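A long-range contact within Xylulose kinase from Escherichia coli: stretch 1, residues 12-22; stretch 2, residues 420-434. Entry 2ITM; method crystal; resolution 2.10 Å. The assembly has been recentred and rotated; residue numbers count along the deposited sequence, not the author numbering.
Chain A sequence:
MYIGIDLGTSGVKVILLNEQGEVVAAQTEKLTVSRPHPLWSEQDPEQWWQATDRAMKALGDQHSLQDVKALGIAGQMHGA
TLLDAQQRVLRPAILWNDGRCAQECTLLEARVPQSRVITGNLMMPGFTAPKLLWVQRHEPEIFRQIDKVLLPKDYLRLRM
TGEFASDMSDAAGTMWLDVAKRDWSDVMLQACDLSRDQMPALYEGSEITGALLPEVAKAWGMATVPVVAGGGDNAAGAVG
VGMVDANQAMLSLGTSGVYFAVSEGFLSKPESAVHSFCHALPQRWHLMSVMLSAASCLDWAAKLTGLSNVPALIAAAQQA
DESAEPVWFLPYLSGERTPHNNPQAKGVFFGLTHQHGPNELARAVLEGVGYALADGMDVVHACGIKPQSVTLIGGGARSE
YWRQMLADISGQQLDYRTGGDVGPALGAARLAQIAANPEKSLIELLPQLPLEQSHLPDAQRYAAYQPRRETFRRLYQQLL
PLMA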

# COMPACT_ATOMS: atom_id res chain seq x y z
N VAL A 12 33.32 4.59 15.07
CA VAL A 12 33.70 5.07 16.39
C VAL A 12 33.70 6.58 16.54
O VAL A 12 34.08 7.31 15.65
CB VAL A 12 35.04 4.51 16.87
CG1 VAL A 12 35.03 3.02 16.88
CG2 VAL A 12 36.18 5.02 16.02
N LYS A 13 33.25 7.02 17.70
CA LYS A 13 33.29 8.41 18.06
C LYS A 13 34.09 8.60 19.34
O LYS A 13 33.87 7.90 20.31
CB LYS A 13 31.88 8.96 18.21
CG LYS A 13 31.82 10.42 18.59
CD LYS A 13 30.41 10.83 18.92
CE LYS A 13 30.00 12.06 18.16
NZ LYS A 13 28.70 12.57 18.61
N VAL A 14 35.03 9.55 19.32
CA VAL A 14 35.73 9.98 20.51
C VAL A 14 35.51 11.45 20.79
O VAL A 14 35.47 12.27 19.88
CB VAL A 14 37.25 9.68 20.44
CG1 VAL A 14 37.50 8.25 20.02
CG2 VAL A 14 37.95 10.64 19.52
N ILE A 15 35.35 11.78 22.07
CA ILE A 15 35.17 13.15 22.50
C ILE A 15 36.12 13.58 23.60
O ILE A 15 36.61 12.75 24.38
CB ILE A 15 33.73 13.42 22.93
CG1 ILE A 15 33.41 12.76 24.26
CG2 ILE A 15 32.75 13.03 21.83
CD1 ILE A 15 32.15 13.26 24.88
N LEU A 16 36.35 14.88 23.68
CA LEU A 16 37.17 15.48 24.71
C LEU A 16 36.34 16.42 25.54
O LEU A 16 35.88 17.43 25.01
CB LEU A 16 38.31 16.22 24.05
CG LEU A 16 39.65 16.39 24.74
CD1 LEU A 16 40.14 17.79 24.61
CD2 LEU A 16 39.70 15.92 26.15
N LEU A 17 36.16 16.11 26.82
CA LEU A 17 35.42 16.97 27.72
C LEU A 17 36.37 17.80 28.54
O LEU A 17 37.40 17.31 28.99
CB LEU A 17 34.57 16.14 28.69
CG LEU A 17 33.20 15.58 28.36
CD1 LEU A 17 32.46 15.31 29.63
CD2 LEU A 17 32.40 16.52 27.48
N ASN A 18 36.01 19.05 28.76
CA ASN A 18 36.73 19.91 29.69
C ASN A 18 36.38 19.68 31.15
O ASN A 18 35.54 18.87 31.48
CB ASN A 18 36.56 21.38 29.31
CG ASN A 18 35.12 21.86 29.42
OD1 ASN A 18 34.73 22.80 28.76
ND2 ASN A 18 34.35 21.22 30.26
N GLU A 19 37.05 20.41 32.03
CA GLU A 19 36.75 20.34 33.45
C GLU A 19 35.28 20.59 33.72
O GLU A 19 34.68 19.94 34.56
CB GLU A 19 37.62 21.31 34.24
CG GLU A 19 39.00 21.53 33.64
CD GLU A 19 38.95 22.20 32.29
OE1 GLU A 19 39.44 21.61 31.32
OE2 GLU A 19 38.41 23.32 32.19
N GLN A 20 34.69 21.52 32.99
CA GLN A 20 33.32 21.91 33.21
C GLN A 20 32.32 20.94 32.59
O GLN A 20 31.12 21.12 32.69
CB GLN A 20 33.07 23.32 32.70
CG GLN A 20 34.34 24.10 32.41
CD GLN A 20 35.27 24.16 33.59
OE1 GLN A 20 34.83 24.17 34.73
NE2 GLN A 20 36.57 24.19 33.32
N GLY A 21 32.84 19.90 31.95
CA GLY A 21 31.99 18.88 31.38
C GLY A 21 31.47 19.20 29.99
O GLY A 21 30.47 18.62 29.54
N GLU A 22 32.14 20.11 29.30
CA GLU A 22 31.75 20.46 27.93
C GLU A 22 32.58 19.73 26.90
O GLU A 22 33.77 19.50 27.08
CB GLU A 22 31.86 21.97 27.69
CG GLU A 22 30.98 22.85 28.56
CD GLU A 22 31.55 24.24 28.71
OE1 GLU A 22 32.09 24.78 27.72
OE2 GLU A 22 31.45 24.81 29.81
N GLY A 420 21.15 16.00 22.83
CA GLY A 420 21.22 14.58 22.82
C GLY A 420 21.96 14.11 21.60
O GLY A 420 21.96 12.94 21.27
N ASP A 421 22.59 15.06 20.92
CA ASP A 421 23.40 14.77 19.75
C ASP A 421 24.60 13.89 20.07
O ASP A 421 24.92 12.97 19.34
CB ASP A 421 23.82 16.05 19.02
CG ASP A 421 24.43 17.07 19.95
OD1 ASP A 421 23.77 17.50 20.91
OD2 ASP A 421 25.58 17.54 19.78
N VAL A 422 25.27 14.18 21.18
CA VAL A 422 26.61 13.68 21.38
C VAL A 422 26.68 12.16 21.45
O VAL A 422 27.54 11.54 20.84
CB VAL A 422 27.27 14.31 22.60
CG1 VAL A 422 28.68 13.80 22.75
CG2 VAL A 422 27.27 15.80 22.45
N GLY A 423 25.75 11.56 22.18
CA GLY A 423 25.63 10.12 22.20
C GLY A 423 26.31 9.47 23.39
O GLY A 423 26.73 10.13 24.32
N PRO A 424 26.42 8.15 23.32
CA PRO A 424 27.03 7.37 24.38
C PRO A 424 28.42 7.81 24.80
O PRO A 424 28.79 7.60 25.93
CB PRO A 424 27.07 5.97 23.78
CG PRO A 424 25.91 5.93 22.91
CD PRO A 424 25.82 7.28 22.30
N ALA A 425 29.18 8.41 23.89
CA ALA A 425 30.49 8.96 24.22
C ALA A 425 30.44 9.95 25.38
O ALA A 425 31.31 9.96 26.23
CB ALA A 425 31.14 9.57 23.01
N LEU A 426 29.40 10.78 25.39
CA LEU A 426 29.14 11.69 26.49
C LEU A 426 29.03 10.97 27.84
O LEU A 426 29.72 11.31 28.77
CB LEU A 426 27.90 12.52 26.23
CG LEU A 426 27.60 13.59 27.26
CD1 LEU A 426 28.79 14.43 27.45
CD2 LEU A 426 26.40 14.42 26.88
N GLY A 427 28.17 9.97 27.92
CA GLY A 427 28.03 9.18 29.12
C GLY A 427 29.31 8.48 29.53
O GLY A 427 29.67 8.45 30.70
N ALA A 428 30.02 7.91 28.57
CA ALA A 428 31.34 7.37 28.79
C ALA A 428 32.28 8.35 29.50
O ALA A 428 32.91 8.01 30.48
CB ALA A 428 31.94 6.89 27.50
N ALA A 429 32.35 9.57 28.99
CA ALA A 429 33.18 10.58 29.61
C ALA A 429 32.67 10.94 30.99
O ALA A 429 33.44 11.11 31.91
CB ALA A 429 33.26 11.79 28.74
N ARG A 430 31.35 11.03 31.12
CA ARG A 430 30.72 11.35 32.40
C ARG A 430 31.17 10.34 33.44
O ARG A 430 31.45 10.68 34.58
CB ARG A 430 29.20 11.33 32.27
CG ARG A 430 28.52 12.67 31.93
CD ARG A 430 29.36 13.86 32.31
NE ARG A 430 29.06 15.04 31.49
CZ ARG A 430 27.85 15.53 31.31
NH1 ARG A 430 26.81 14.93 31.85
NH2 ARG A 430 27.68 16.61 30.57
N LEU A 431 31.24 9.08 33.03
CA LEU A 431 31.66 8.04 33.92
C LEU A 431 33.10 8.22 34.38
O LEU A 431 33.41 8.02 35.53
CB LEU A 431 31.41 6.67 33.31
CG LEU A 431 29.95 6.23 33.26
CD1 LEU A 431 29.76 5.09 32.32
CD2 LEU A 431 29.46 5.85 34.65
N ALA A 432 33.97 8.61 33.46
CA ALA A 432 35.35 8.89 33.79
C ALA A 432 35.50 10.07 34.76
O ALA A 432 36.28 10.01 35.69
CB ALA A 432 36.14 9.13 32.54
N GLN A 433 34.73 11.12 34.52
CA GLN A 433 34.57 12.19 35.46
C GLN A 433 34.27 11.74 36.87
O GLN A 433 34.89 12.19 37.80
CB GLN A 433 33.45 13.11 35.01
CG GLN A 433 33.91 14.23 34.16
CD GLN A 433 32.94 15.37 34.17
OE1 GLN A 433 31.86 15.27 33.62
NE2 GLN A 433 33.32 16.45 34.81
N ILE A 434 33.29 10.88 37.01
CA ILE A 434 32.90 10.36 38.29
C ILE A 434 34.09 9.72 38.99
O ILE A 434 34.44 10.06 40.09
CB ILE A 434 31.76 9.33 38.13
CG1 ILE A 434 30.50 10.00 37.59
CG2 ILE A 434 31.46 8.65 39.44
CD1 ILE A 434 29.31 9.12 37.61

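A single hydrogen bond ties together residues of xylulose kinase at least 407 positions apart in sequence, and it is made by a lysine that bonds a backbone carbonyl and forms no salt bridge across the contact: Lys13 NZ donates to Val422 O at 2.7 Å. Most of the rest is apolar packing, which makes it a compact illustration of how a helix settles on a strand.

The principle begins with alternation. Along strand 12-17, Lys13, Ile15 and Leu17 direct their CA-to-CB bonds toward the second stretch, whereas Val14 and Leu16 point away. The helix answers with a stripe spaced at four residues, in which Ala425, Ala429 and Gln433 point toward the strand. The axes cross at -46° and approach to 8.2 Å, and two of the three facing positions are alanines, whose short side chains let Ile15 come close to the helix backbone: Ile15 CD1 lies 3.7 Å from both Ala425 O and Leu426 N, while Ile15 CG2 rests 4.0 Å from Ala425 CB. Ile15 CD1 also reaches Val422 CG1 at 4.1 Å, extending the apolar patch to Val422, before the helix. Leu17 sits farther along, with CD1 3.7 Å from Ala429 CB and CD2 4.2 Å from Leu426 CD1.

Beyond the strand, the type I turn from Asn18 to Gly21 brings the chain beside polar helix residues. Leu17 CD1 and Gly21 O both lie at the edge of the Arg430 guanidinium, near its plane, with Gly21 O 3.6 Å from Arg430 NH2. Gly21 adopts a positive phi of 85°, where a CB would be jammed against the preceding carbonyl oxygen; at an ideal position, that Gly21 CB would also stand 3.8 Å from Gln433 OE1. The backbone conformation alone therefore calls for glycine.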